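Local coordinates for arginyl-trna synthetase (Thermus thermophilus, PDB 1IQ0), which probably catalyses the ATP-dependent attachment of L-arginine to tRNA(Arg), with release of AMP and diphosphate, as a monomeric class I aminoacyl-tRNA synthetase, at residues R164-T169 and Y184-Q189; A91-A96 and D511-V516; A478-I483 and S568-L573; T159-R164 and E201-A206; R503-D508 and A536-A541. One frame throughout, in Å; residues are numbered along the deposited sequence.

Contact 1 of 5, residues R164-T169 and Y184-Q189; sequences RHYGLT and YVRLHQ
Tyr166 lays one face of its ring along the side chain of Arg186, the two chains running past each other in opposite directions. Arg186 CD sits 3.5 Å from the centroid of the Tyr166 ring and only 16° off the ring normal, a CH-pi contact over the face. Beyond CD the guanidinium follows the ring but is not flat on it: the planes differ by 32°, and the closest approach is a tight 3.1 Å between Arg186 NH1 and Tyr166 CD2. Arginine suits this place because bends at chi2 and chi3 fold its methylenes and its flat head over the same aromatic face. The head also reaches Leu168, whose CD2 lies 3.5 Å from Arg186 NH2. The opposite face of the tyrosine is met by the edge of the His165 imidazole, with ND1 above the rim.

The phenol end passes over the next residue of helix 176-189, with Tyr166 OH 3.2 Å from Leu187 CA and 3.8 Å from Leu187 CD1. Its hydroxyl is hydrogen-bonded to Asp190, so the ring is held at its far end as well as over its faces. Gly167, with positive phi, closes helix 154-165 in a Schellman motif, a conformation that favours glycine, and Leu168 follows, its N probably hydrogen-bonded to Leu163 O.

Leu168 also packs on Phe179 and Ala183, while Leu187 rests on Glu158 and Tyr193. Tyr184 touches Asn115 and Lys116 of the 'HIGH' region, so helix 176-189 borders that region as well as helix 154-165.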
# COMPACT_ATOMS: atom_id res chain seq x y z
N ARG A 164 -26.84 -23.29 -11.23
CA ARG A 164 -28.19 -23.81 -11.42
C ARG A 164 -28.27 -24.69 -12.67
O ARG A 164 -28.75 -25.82 -12.60
CB ARG A 164 -29.16 -22.64 -11.55
CG ARG A 164 -30.61 -22.98 -11.30
CD ARG A 164 -31.47 -21.73 -11.42
NE ARG A 164 -32.82 -21.92 -10.88
CZ ARG A 164 -33.09 -22.16 -9.61
NH1 ARG A 164 -32.11 -22.24 -8.71
NH2 ARG A 164 -34.35 -22.31 -9.22
N HIS A 165 -27.78 -24.17 -13.79
CA HIS A 165 -27.80 -24.87 -15.07
C HIS A 165 -27.21 -26.27 -15.01
O HIS A 165 -27.75 -27.20 -15.61
CB HIS A 165 -27.06 -24.05 -16.13
CG HIS A 165 -27.11 -24.65 -17.50
ND1 HIS A 165 -26.01 -25.20 -18.11
CD2 HIS A 165 -28.13 -24.78 -18.38
CE1 HIS A 165 -26.34 -25.65 -19.31
NE2 HIS A 165 -27.63 -25.41 -19.50
N TYR A 166 -26.10 -26.42 -14.30
CA TYR A 166 -25.45 -27.72 -14.19
C TYR A 166 -25.98 -28.52 -13.01
O TYR A 166 -25.54 -29.64 -12.77
CB TYR A 166 -23.93 -27.55 -14.09
CG TYR A 166 -23.34 -26.95 -15.33
CD1 TYR A 166 -22.80 -25.66 -15.32
CD2 TYR A 166 -23.37 -27.64 -16.55
CE1 TYR A 166 -22.31 -25.07 -16.48
CE2 TYR A 166 -22.88 -27.06 -17.72
CZ TYR A 166 -22.35 -25.77 -17.68
OH TYR A 166 -21.89 -25.18 -18.83
N GLY A 167 -26.92 -27.93 -12.28
CA GLY A 167 -27.50 -28.61 -11.13
C GLY A 167 -26.44 -29.05 -10.15
O GLY A 167 -26.38 -30.21 -9.76
N LEU A 168 -25.58 -28.10 -9.77
CA LEU A 168 -24.50 -28.38 -8.83
C LEU A 168 -24.93 -28.05 -7.41
O LEU A 168 -25.57 -27.03 -7.16
CB LEU A 168 -23.27 -27.56 -9.21
CG LEU A 168 -22.78 -27.78 -10.64
CD1 LEU A 168 -21.62 -26.83 -10.93
CD2 LEU A 168 -22.35 -29.23 -10.82
N THR A 169 -24.59 -28.93 -6.47
CA THR A 169 -24.94 -28.71 -5.08
C THR A 169 -23.68 -28.70 -4.23
O THR A 169 -22.79 -29.54 -4.41
CB THR A 169 -25.89 -29.82 -4.57
OG1 THR A 169 -27.00 -29.95 -5.46
CG2 THR A 169 -26.40 -29.47 -3.18
N TYR A 184 -18.17 -21.86 -12.74
CA TYR A 184 -17.85 -20.83 -13.71
C TYR A 184 -16.97 -21.43 -14.80
O TYR A 184 -17.19 -21.20 -15.99
CB TYR A 184 -17.12 -19.66 -13.04
CG TYR A 184 -16.71 -18.55 -14.00
CD1 TYR A 184 -17.60 -17.53 -14.32
CD2 TYR A 184 -15.44 -18.53 -14.57
CE1 TYR A 184 -17.23 -16.50 -15.19
CE2 TYR A 184 -15.06 -17.51 -15.45
CZ TYR A 184 -15.97 -16.50 -15.75
OH TYR A 184 -15.61 -15.48 -16.61
N VAL A 185 -15.96 -22.19 -14.39
CA VAL A 185 -15.05 -22.81 -15.36
C VAL A 185 -15.76 -23.81 -16.27
O VAL A 185 -15.46 -23.87 -17.46
CB VAL A 185 -13.87 -23.53 -14.65
CG1 VAL A 185 -13.09 -24.38 -15.67
CG2 VAL A 185 -12.93 -22.50 -14.02
N ARG A 186 -16.70 -24.58 -15.74
CA ARG A 186 -17.40 -25.53 -16.59
C ARG A 186 -18.19 -24.78 -17.66
O ARG A 186 -18.16 -25.13 -18.83
CB ARG A 186 -18.35 -26.44 -15.81
CG ARG A 186 -18.54 -27.76 -16.54
CD ARG A 186 -19.95 -28.32 -16.49
NE ARG A 186 -20.25 -29.00 -15.24
CZ ARG A 186 -21.18 -29.94 -15.11
NH1 ARG A 186 -21.88 -30.32 -16.17
NH2 ARG A 186 -21.41 -30.50 -13.93
N LEU A 187 -18.89 -23.72 -17.23
CA LEU A 187 -19.68 -22.91 -18.16
C LEU A 187 -18.85 -22.43 -19.35
O LEU A 187 -19.28 -22.55 -20.50
CB LEU A 187 -20.28 -21.70 -17.44
CG LEU A 187 -21.06 -20.73 -18.35
CD1 LEU A 187 -22.28 -21.44 -18.92
CD2 LEU A 187 -21.49 -19.49 -17.57
N HIS A 188 -17.66 -21.89 -19.07
CA HIS A 188 -16.81 -21.38 -20.15
C HIS A 188 -16.09 -22.44 -20.98
O HIS A 188 -15.43 -22.12 -21.96
CB HIS A 188 -15.78 -20.39 -19.60
CG HIS A 188 -16.30 -19.00 -19.50
ND1 HIS A 188 -17.11 -18.57 -18.47
CD2 HIS A 188 -16.19 -17.95 -20.34
CE1 HIS A 188 -17.47 -17.32 -18.68
NE2 HIS A 188 -16.93 -16.92 -19.81
N GLN A 189 -16.21 -23.70 -20.58
CA GLN A 189 -15.59 -24.78 -21.34
C GLN A 189 -16.71 -25.49 -22.09
O GLN A 189 -16.47 -26.37 -22.92
CB GLN A 189 -14.89 -25.78 -20.42
CG GLN A 189 -13.71 -25.21 -19.65
CD GLN A 189 -12.97 -26.26 -18.85
OE1 GLN A 189 -13.58 -27.07 -18.15
NE2 GLN A 189 -11.65 -26.25 -18.93

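Contact 2 of 5, residues A91-A96 and D511-V516; sequences ALRPKA and DFEEAV
A junction between the catalytic and anticodon-binding regions is made here, where Arg93 and Lys95, in the loop leaving helix 84-92, meet Phe512 and Glu513 in the first turn of helix 512-522. Arg93 offers the edge of its guanidinium to the carboxylate, the two planes 45° apart. The salt bridge is long, 3.5 Å from Arg93 NH2 to Glu513 OE1, and its hydrogen bond is weak, bent to 133°. Glu90 is the stronger partner of that guanidinium.

The other carboxylate oxygen is held through a bound water, which donates to Glu513 OE2 at 2.8 Å and to Ala96 O at 2.6 Å. A glutamate suits the site because its two oxygens can serve a charge and a water-linked backbone carbonyl together. Toward Phe512, Lys95 offers its methylenes: CE comes obliquely to the Phe512 ring, 4.1 Å from CE2. Bends at chi2 and chi3 bring the lysine chain past the ring at about a right angle, and NZ goes on to a hydrogen bond with Thr579.

Val516 CG2 covers one face of the Phe512 ring from the next turn. Helix 562-583 adjoins the ring through Thr576 and Thr579, and Tyr138 of helix 120-138 touches it too.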
# COMPACT_ATOMS: atom_id res chain seq x y z
N ALA A 91 18.74 7.90 17.68
CA ALA A 91 18.54 6.53 17.21
C ALA A 91 17.87 5.68 18.29
O ALA A 91 17.08 4.78 17.98
CB ALA A 91 19.87 5.89 16.82
N LEU A 92 18.16 5.98 19.54
CA LEU A 92 17.58 5.22 20.64
C LEU A 92 16.14 5.61 20.97
O LEU A 92 15.37 4.78 21.45
CB LEU A 92 18.47 5.35 21.89
CG LEU A 92 19.89 4.80 21.70
CD1 LEU A 92 20.63 4.81 23.04
CD2 LEU A 92 19.81 3.38 21.14
N ARG A 93 15.79 6.86 20.71
CA ARG A 93 14.44 7.36 20.98
C ARG A 93 13.37 6.46 20.35
O ARG A 93 13.51 6.05 19.19
CB ARG A 93 14.29 8.79 20.44
CG ARG A 93 12.92 9.41 20.66
CD ARG A 93 12.85 10.86 20.16
NE ARG A 93 12.94 10.96 18.70
CZ ARG A 93 12.05 10.45 17.85
NH1 ARG A 93 11.00 9.79 18.31
NH2 ARG A 93 12.21 10.61 16.54
N PRO A 94 12.31 6.14 21.10
CA PRO A 94 11.23 5.28 20.57
C PRO A 94 10.45 5.94 19.44
O PRO A 94 10.07 7.11 19.54
CB PRO A 94 10.37 5.03 21.80
CG PRO A 94 10.52 6.31 22.58
CD PRO A 94 12.01 6.56 22.48
N LYS A 95 10.22 5.19 18.36
CA LYS A 95 9.49 5.71 17.21
C LYS A 95 8.03 5.22 17.19
O LYS A 95 7.76 4.02 17.22
CB LYS A 95 10.19 5.30 15.91
CG LYS A 95 11.32 4.27 16.06
CD LYS A 95 10.82 2.94 16.65
CE LYS A 95 9.80 2.28 15.75
NZ LYS A 95 9.06 1.19 16.45
N ALA A 96 7.10 6.17 17.14
CA ALA A 96 5.68 5.85 17.12
C ALA A 96 4.96 6.65 16.04
O ALA A 96 5.53 7.56 15.43
CB ALA A 96 5.07 6.16 18.49
N ASP A 511 17.09 6.73 9.39
CA ASP A 511 16.43 6.85 8.10
C ASP A 511 15.05 6.21 8.03
O ASP A 511 14.36 6.32 7.02
CB ASP A 511 17.30 6.24 7.00
CG ASP A 511 18.60 6.97 6.83
OD1 ASP A 511 18.61 8.21 6.99
OD2 ASP A 511 19.62 6.32 6.51
N PHE A 512 14.65 5.55 9.11
CA PHE A 512 13.35 4.87 9.15
C PHE A 512 12.13 5.77 8.93
O PHE A 512 11.27 5.46 8.11
CB PHE A 512 13.19 4.15 10.48
CG PHE A 512 11.82 3.57 10.68
CD1 PHE A 512 11.35 2.56 9.86
CD2 PHE A 512 10.99 4.06 11.69
CE1 PHE A 512 10.07 2.03 10.03
CE2 PHE A 512 9.71 3.54 11.87
CZ PHE A 512 9.25 2.53 11.04
N GLU A 513 12.04 6.86 9.68
CA GLU A 513 10.91 7.75 9.57
C GLU A 513 10.80 8.38 8.18
O GLU A 513 9.70 8.57 7.66
CB GLU A 513 10.96 8.82 10.67
CG GLU A 513 10.90 8.22 12.08
CD GLU A 513 10.60 9.24 13.17
OE1 GLU A 513 11.27 10.30 13.22
OE2 GLU A 513 9.69 8.99 13.99
N GLU A 514 11.93 8.67 7.55
CA GLU A 514 11.91 9.26 6.22
C GLU A 514 11.39 8.24 5.21
O GLU A 514 10.67 8.60 4.27
CB GLU A 514 13.30 9.72 5.81
CG GLU A 514 13.34 10.47 4.48
CD GLU A 514 12.43 11.69 4.45
OE1 GLU A 514 12.44 12.47 5.43
OE2 GLU A 514 11.70 11.88 3.45
N ALA A 515 11.77 6.98 5.39
CA ALA A 515 11.31 5.93 4.48
C ALA A 515 9.79 5.80 4.61
O ALA A 515 9.09 5.62 3.62
CB ALA A 515 11.98 4.59 4.83
N VAL A 516 9.29 5.90 5.84
CA VAL A 516 7.85 5.80 6.06
C VAL A 516 7.08 6.99 5.46
O VAL A 516 6.06 6.80 4.79
CB VAL A 516 7.52 5.71 7.55
CG1 VAL A 516 6.01 5.75 7.75
CG2 VAL A 516 8.09 4.42 8.13
O HOH W 1 7.63 7.10 14.03

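Contact 3 of 5, residues A478-I483 and S568-L573; sequences ARAHSI and SLVQSL
Val570 sets its CG1 methyl against Ala480, 3.4 Å from Ala480 O and 4.0 Å from Ala480 CB. The branch gets there because CG1 lies anti to the backbone N (chi1 166°), which swings this methyl across to helix 470-487. The same methyl also faces Ile483, one turn farther on, at a looser 4.4 Å from Ile483 CB. Leu573, one turn beyond Val570, brings in its CD2 to 3.8 Å from Ala480 CB, so the alanine methyl meets two branched side chains from successive turns.

The closest CA atoms, those of Ala480 and Val570, are 5.9 Å apart, and the small alanine side chain is what allows so near a passage. Both helices belong to the DALR anticodon-binding domain, a largely helical bundle, and they run roughly antiparallel, with short-segment axes 9.0 Å apart at a crossing angle of -141°. The interface is wholly apolar in its side chains: valine, leucine and isoleucine fill it, while the polar residues turn elsewhere.

Ser482, for example, donates from OG to Arg479 O within its own helix at 2.7 Å, satisfying the hydroxyl without leaving the turn. Arg479 instead reaches helix 525-544, where it bonds Asn540 and makes a cation-pi contact with Tyr543. From that same helix Trp539 packs against Ala480, Ile483 and Leu573, while Leu484 covers Val570 from the next turn of helix 470-487.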
# COMPACT_ATOMS: atom_id res chain seq x y z
N ALA A 478 13.96 -11.54 14.69
CA ALA A 478 14.00 -12.62 15.67
C ALA A 478 15.39 -12.74 16.31
O ALA A 478 15.50 -13.01 17.50
CB ALA A 478 13.59 -13.96 15.02
N ARG A 479 16.43 -12.53 15.52
CA ARG A 479 17.80 -12.60 16.03
C ARG A 479 18.02 -11.50 17.07
O ARG A 479 18.53 -11.75 18.16
CB ARG A 479 18.80 -12.44 14.89
CG ARG A 479 20.26 -12.67 15.28
CD ARG A 479 20.74 -14.05 14.86
NE ARG A 479 21.79 -13.99 13.84
CZ ARG A 479 21.67 -13.39 12.67
NH1 ARG A 479 20.53 -12.78 12.34
NH2 ARG A 479 22.68 -13.39 11.81
N ALA A 480 17.63 -10.27 16.73
CA ALA A 480 17.79 -9.14 17.65
C ALA A 480 16.98 -9.38 18.92
O ALA A 480 17.46 -9.15 20.03
CB ALA A 480 17.33 -7.85 16.97
N HIS A 481 15.75 -9.85 18.75
CA HIS A 481 14.88 -10.11 19.89
C HIS A 481 15.41 -11.21 20.81
O HIS A 481 15.26 -11.12 22.03
CB HIS A 481 13.47 -10.49 19.39
CG HIS A 481 12.44 -10.54 20.48
ND1 HIS A 481 12.29 -11.61 21.32
CD2 HIS A 481 11.52 -9.62 20.87
CE1 HIS A 481 11.32 -11.37 22.19
NE2 HIS A 481 10.84 -10.16 21.94
N SER A 482 16.04 -12.24 20.24
CA SER A 482 16.57 -13.33 21.06
C SER A 482 17.66 -12.81 22.02
O SER A 482 17.78 -13.29 23.14
CB SER A 482 17.15 -14.45 20.18
OG SER A 482 18.36 -14.04 19.57
N ILE A 483 18.43 -11.83 21.57
CA ILE A 483 19.49 -11.23 22.39
C ILE A 483 18.87 -10.53 23.61
O ILE A 483 19.34 -10.68 24.73
CB ILE A 483 20.31 -10.20 21.57
CG1 ILE A 483 21.00 -10.90 20.40
CG2 ILE A 483 21.34 -9.51 22.48
CD1 ILE A 483 21.71 -9.95 19.42
N SER A 568 20.37 -1.32 24.03
CA SER A 568 19.40 -0.29 23.63
C SER A 568 19.38 -0.14 22.11
O SER A 568 18.33 0.10 21.52
CB SER A 568 19.73 1.05 24.29
OG SER A 568 19.52 1.00 25.69
N LEU A 569 20.54 -0.27 21.49
CA LEU A 569 20.63 -0.16 20.04
C LEU A 569 19.94 -1.38 19.41
O LEU A 569 19.24 -1.26 18.40
CB LEU A 569 22.09 -0.10 19.60
CG LEU A 569 22.37 0.14 18.12
CD1 LEU A 569 21.70 1.44 17.67
CD2 LEU A 569 23.88 0.21 17.90
N VAL A 570 20.16 -2.55 20.01
CA VAL A 570 19.55 -3.78 19.53
C VAL A 570 18.03 -3.67 19.68
O VAL A 570 17.28 -4.10 18.81
CB VAL A 570 20.07 -5.01 20.32
CG1 VAL A 570 19.19 -6.22 20.06
CG2 VAL A 570 21.52 -5.31 19.91
N GLN A 571 17.59 -3.09 20.79
CA GLN A 571 16.17 -2.92 21.06
C GLN A 571 15.56 -1.97 20.04
O GLN A 571 14.47 -2.23 19.50
CB GLN A 571 15.95 -2.37 22.47
CG GLN A 571 14.48 -2.15 22.79
CD GLN A 571 14.26 -1.69 24.22
OE1 GLN A 571 14.76 -0.65 24.63
NE2 GLN A 571 13.50 -2.47 24.98
N SER A 572 16.24 -0.86 19.77
CA SER A 572 15.74 0.10 18.80
C SER A 572 15.61 -0.56 17.42
O SER A 572 14.66 -0.32 16.68
CB SER A 572 16.67 1.31 18.72
OG SER A 572 16.32 2.16 17.63
N LEU A 573 16.58 -1.41 17.07
CA LEU A 573 16.54 -2.10 15.79
C LEU A 573 15.39 -3.11 15.71
O LEU A 573 14.72 -3.19 14.69
CB LEU A 573 17.85 -2.85 15.51
CG LEU A 573 17.59 -3.69 14.25
CD1 LEU A 573 18.25 -3.05 13.05
CD2 LEU A 573 18.02 -5.11 14.47

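Contact 4 of 5, residues T159-R164 and E201-A206; sequences TLFALR and EEVLHA
Backbone bonds of 2.9 Å, Leu163 N to Thr159 O and His205 N to Glu201 O, hold the two helical turns from which Phe161 and Val203 meet. Between the helices themselves the contact is apolar and slight. Val203 CG2 comes to the edge of the Phe161 ring, near its plane, 4.1 Å from CD1, and it lies at the same 4.1 Å from Phe161 CB. The two side chains cross at about a right angle.

With CG1 anti to its backbone N (chi1 172°), Val203 spreads its methyls like a fork: CG2 goes to the phenylalanine, while CG1 faces Leu160, 4.4 Å from Leu160 CB. A beta-branched residue suits this place, since its two short arms reach both neighbours on the opposing helix.

The phenylalanine also touches Ala199, Ile200 and Leu196 and is stacked with His165. Leu160 leans on Leu207, Leu212 and Val216, and Glu201 forms a salt bridge with Arg154. Helices 154-165 and 197-208 both lie in the connection between strands 141-149 and 236-239, parallel neighbours in the sheet, an elaborated beta-alpha-beta crossover consistent with the class I catalytic fold.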
# COMPACT_ATOMS: atom_id res chain seq x y z
N THR A 159 -21.69 -17.15 -12.96
CA THR A 159 -21.47 -18.25 -12.03
C THR A 159 -22.78 -18.71 -11.41
O THR A 159 -23.00 -19.91 -11.27
CB THR A 159 -20.46 -17.89 -10.91
OG1 THR A 159 -21.07 -17.00 -9.97
CG2 THR A 159 -19.24 -17.25 -11.49
N LEU A 160 -23.65 -17.77 -11.05
CA LEU A 160 -24.93 -18.15 -10.46
C LEU A 160 -25.75 -18.95 -11.48
O LEU A 160 -26.45 -19.89 -11.11
CB LEU A 160 -25.71 -16.91 -10.01
CG LEU A 160 -25.04 -16.13 -8.87
CD1 LEU A 160 -25.94 -14.97 -8.42
CD2 LEU A 160 -24.78 -17.08 -7.72
N PHE A 161 -25.65 -18.59 -12.75
CA PHE A 161 -26.36 -19.32 -13.79
C PHE A 161 -25.78 -20.74 -13.89
O PHE A 161 -26.53 -21.72 -13.91
CB PHE A 161 -26.21 -18.63 -15.14
CG PHE A 161 -26.66 -19.48 -16.30
CD1 PHE A 161 -28.01 -19.73 -16.50
CD2 PHE A 161 -25.73 -20.07 -17.14
CE1 PHE A 161 -28.44 -20.57 -17.53
CE2 PHE A 161 -26.14 -20.91 -18.18
CZ PHE A 161 -27.50 -21.16 -18.37
N ALA A 162 -24.45 -20.83 -13.94
CA ALA A 162 -23.77 -22.12 -14.04
C ALA A 162 -24.13 -23.07 -12.90
O ALA A 162 -24.36 -24.26 -13.12
CB ALA A 162 -22.26 -21.91 -14.08
N LEU A 163 -24.18 -22.56 -11.67
CA LEU A 163 -24.51 -23.38 -10.52
C LEU A 163 -25.88 -24.03 -10.68
O LEU A 163 -26.07 -25.19 -10.32
CB LEU A 163 -24.50 -22.53 -9.24
CG LEU A 163 -23.10 -22.13 -8.77
CD1 LEU A 163 -23.18 -21.06 -7.68
CD2 LEU A 163 -22.38 -23.37 -8.26
N ARG A 164 -26.84 -23.29 -11.23
CA ARG A 164 -28.19 -23.81 -11.42
C ARG A 164 -28.27 -24.69 -12.67
O ARG A 164 -28.75 -25.82 -12.60
CB ARG A 164 -29.16 -22.64 -11.55
CG ARG A 164 -30.61 -22.98 -11.30
CD ARG A 164 -31.47 -21.73 -11.42
NE ARG A 164 -32.82 -21.92 -10.88
CZ ARG A 164 -33.09 -22.16 -9.61
NH1 ARG A 164 -32.11 -22.24 -8.71
NH2 ARG A 164 -34.35 -22.31 -9.22
N GLU A 201 -28.61 -13.99 -19.65
CA GLU A 201 -29.18 -12.64 -19.58
C GLU A 201 -30.35 -12.60 -18.60
O GLU A 201 -30.57 -11.60 -17.92
CB GLU A 201 -29.66 -12.17 -20.96
CG GLU A 201 -28.59 -12.13 -22.04
CD GLU A 201 -27.52 -11.07 -21.81
OE1 GLU A 201 -26.53 -11.06 -22.57
OE2 GLU A 201 -27.66 -10.25 -20.87
N GLU A 202 -31.11 -13.70 -18.54
CA GLU A 202 -32.26 -13.78 -17.64
C GLU A 202 -31.82 -13.70 -16.18
O GLU A 202 -32.49 -13.08 -15.36
CB GLU A 202 -33.05 -15.07 -17.87
CG GLU A 202 -33.97 -15.03 -19.08
CD GLU A 202 -34.77 -16.31 -19.26
OE1 GLU A 202 -35.42 -16.74 -18.28
OE2 GLU A 202 -34.75 -16.87 -20.37
N VAL A 203 -30.71 -14.36 -15.86
CA VAL A 203 -30.21 -14.31 -14.49
C VAL A 203 -29.62 -12.92 -14.23
O VAL A 203 -29.76 -12.37 -13.14
CB VAL A 203 -29.12 -15.37 -14.23
CG1 VAL A 203 -28.48 -15.15 -12.87
CG2 VAL A 203 -29.74 -16.78 -14.30
N LEU A 204 -28.99 -12.35 -15.25
CA LEU A 204 -28.38 -11.03 -15.13
C LEU A 204 -29.46 -10.01 -14.77
O LEU A 204 -29.24 -9.12 -13.95
CB LEU A 204 -27.71 -10.61 -16.44
CG LEU A 204 -26.40 -9.81 -16.40
CD1 LEU A 204 -26.27 -9.00 -17.69
CD2 LEU A 204 -26.35 -8.89 -15.18
N HIS A 205 -30.62 -10.13 -15.41
CA HIS A 205 -31.75 -9.23 -15.16
C HIS A 205 -32.19 -9.35 -13.69
O HIS A 205 -32.41 -8.34 -13.02
CB HIS A 205 -32.91 -9.57 -16.09
CG HIS A 205 -34.11 -8.69 -15.92
ND1 HIS A 205 -35.31 -9.15 -15.42
CD2 HIS A 205 -34.29 -7.37 -16.19
CE1 HIS A 205 -36.18 -8.15 -15.39
NE2 HIS A 205 -35.59 -7.06 -15.85
N ALA A 206 -32.33 -10.58 -13.20
CA ALA A 206 -32.73 -10.78 -11.82
C ALA A 206 -31.64 -10.28 -10.88
O ALA A 206 -31.91 -9.72 -9.82
CB ALA A 206 -33.02 -12.27 -11.56

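Contact 5 of 5, residues R503-D508 and A536-A541; sequences RALALD and AASWNA
Ser538 and Asp508 make the tight part of this contact: the serine OG donates to Asp508 OD2 at 2.6 Å, on the anti lone pair, away from the other carboxylate oxygen. With OG anti to the backbone N (chi1 178°), Ser538 carries its hydroxyl across to helix 500-509. Leu505 CD1 crowds the same oxygen, 3.4 Å from Ser538 OG, and helps shield the bond. A residue as small as serine suits a place where the CA atoms of Leu505 and Ser538 come within 6.4 Å.

Helices 500-509 and 525-544, both in the largely helical DALR domain, are nearly antiparallel here, with short-segment axes 9.9 Å apart and a crossing angle of -165°. Toward the bundle interior the packing is less close: Leu505 CD2 only approaches the edge of the Trp539 indole, 4.3 Å from CE3. That broad side chain also touches Val570 and Ala476, while Leu505 rests on Leu569 and Tyr542.

The solvent side carries the alanines Ala504, Ala537 and Ala541, whose methyls suit exposed helix positions but add almost nothing to the contact. The other oxygen of Asp508, OD1, forms a salt bridge with Arg27.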
# COMPACT_ATOMS: atom_id res chain seq x y z
N ARG A 503 27.77 3.59 15.74
CA ARG A 503 27.45 4.80 15.00
C ARG A 503 26.83 4.50 13.64
O ARG A 503 25.78 5.04 13.30
CB ARG A 503 28.70 5.66 14.82
CG ARG A 503 28.43 7.00 14.13
CD ARG A 503 29.71 7.77 13.86
NE ARG A 503 29.48 8.86 12.91
CZ ARG A 503 28.83 9.98 13.20
NH1 ARG A 503 28.34 10.17 14.41
NH2 ARG A 503 28.66 10.91 12.26
N ALA A 504 27.49 3.65 12.87
CA ALA A 504 27.01 3.28 11.54
C ALA A 504 25.60 2.68 11.60
O ALA A 504 24.75 3.02 10.78
CB ALA A 504 27.98 2.30 10.88
N LEU A 505 25.36 1.79 12.55
CA LEU A 505 24.05 1.17 12.68
C LEU A 505 22.99 2.18 13.12
O LEU A 505 21.89 2.20 12.60
CB LEU A 505 24.09 0.00 13.67
CG LEU A 505 22.75 -0.68 13.95
CD1 LEU A 505 22.13 -1.18 12.63
CD2 LEU A 505 22.97 -1.84 14.90
N ALA A 506 23.34 3.00 14.11
CA ALA A 506 22.42 4.01 14.61
C ALA A 506 21.98 4.93 13.46
O ALA A 506 20.80 5.29 13.36
CB ALA A 506 23.09 4.82 15.70
N LEU A 507 22.92 5.29 12.59
CA LEU A 507 22.64 6.16 11.46
C LEU A 507 21.61 5.53 10.51
O LEU A 507 20.72 6.23 10.00
CB LEU A 507 23.93 6.48 10.72
CG LEU A 507 23.92 7.56 9.62
CD1 LEU A 507 23.26 8.85 10.12
CD2 LEU A 507 25.37 7.81 9.21
N ASP A 508 21.71 4.23 10.26
CA ASP A 508 20.72 3.60 9.38
C ASP A 508 19.35 3.66 10.04
O ASP A 508 18.33 3.76 9.36
CB ASP A 508 21.10 2.15 9.08
CG ASP A 508 22.29 2.06 8.15
OD1 ASP A 508 22.43 2.96 7.30
OD2 ASP A 508 23.07 1.10 8.28
N ALA A 536 17.98 -4.52 7.68
CA ALA A 536 18.24 -5.89 8.07
C ALA A 536 19.66 -6.27 7.65
O ALA A 536 20.34 -7.01 8.36
CB ALA A 536 17.22 -6.82 7.42
N ALA A 537 20.10 -5.76 6.51
CA ALA A 537 21.45 -6.04 6.02
C ALA A 537 22.47 -5.38 6.94
O ALA A 537 23.53 -5.94 7.22
CB ALA A 537 21.63 -5.50 4.58
N SER A 538 22.15 -4.16 7.39
CA SER A 538 23.02 -3.41 8.29
C SER A 538 23.11 -4.13 9.64
O SER A 538 24.18 -4.22 10.24
CB SER A 538 22.47 -2.00 8.48
OG SER A 538 23.26 -1.25 9.38
N TRP A 539 21.98 -4.63 10.11
CA TRP A 539 21.95 -5.36 11.37
C TRP A 539 22.79 -6.64 11.27
O TRP A 539 23.56 -6.95 12.17
CB TRP A 539 20.51 -5.71 11.75
CG TRP A 539 20.41 -6.83 12.73
CD1 TRP A 539 19.93 -8.09 12.49
CD2 TRP A 539 20.82 -6.82 14.11
NE1 TRP A 539 20.03 -8.86 13.62
CE2 TRP A 539 20.57 -8.11 14.63
CE3 TRP A 539 21.39 -5.84 14.94
CZ2 TRP A 539 20.86 -8.45 15.96
CZ3 TRP A 539 21.68 -6.18 16.26
CH2 TRP A 539 21.41 -7.48 16.76
N ASN A 540 22.65 -7.37 10.18
CA ASN A 540 23.41 -8.59 9.99
C ASN A 540 24.93 -8.37 9.92
O ASN A 540 25.69 -9.11 10.53
CB ASN A 540 22.92 -9.34 8.75
CG ASN A 540 21.63 -10.09 9.01
OD1 ASN A 540 21.44 -10.67 10.07
ND2 ASN A 540 20.74 -10.08 8.03
N ALA A 541 25.36 -7.35 9.17
CA ALA A 541 26.78 -7.05 9.05
C ALA A 541 27.30 -6.65 10.44
O ALA A 541 28.40 -7.01 10.83
CB ALA A 541 27.00 -5.90 8.06

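Overall arrangement
The five contacts fall into two well separated groups, with centres 53 to 59 Å apart. Contacts 1 and 4, 11 Å apart by their centres, share helix 154-165 and Arg164; contact 1 is nested inside the loop closed by contact 4, among the helices between strands 141-149 and 236-239 of the catalytic domain. Contacts 2, 3 and 5 lie 12 to 15 Å apart. Contact 5 is nested within contact 3 in the DALR bundle, with Trp539 linking the two. Contact 2 crosses both along the chain and ties helix 84-92 to that bundle: Ala91 bonds Ser572 and packs on Ala506. Contact 2 thus helps join the anticodon-binding domain to the start of the catalytic region.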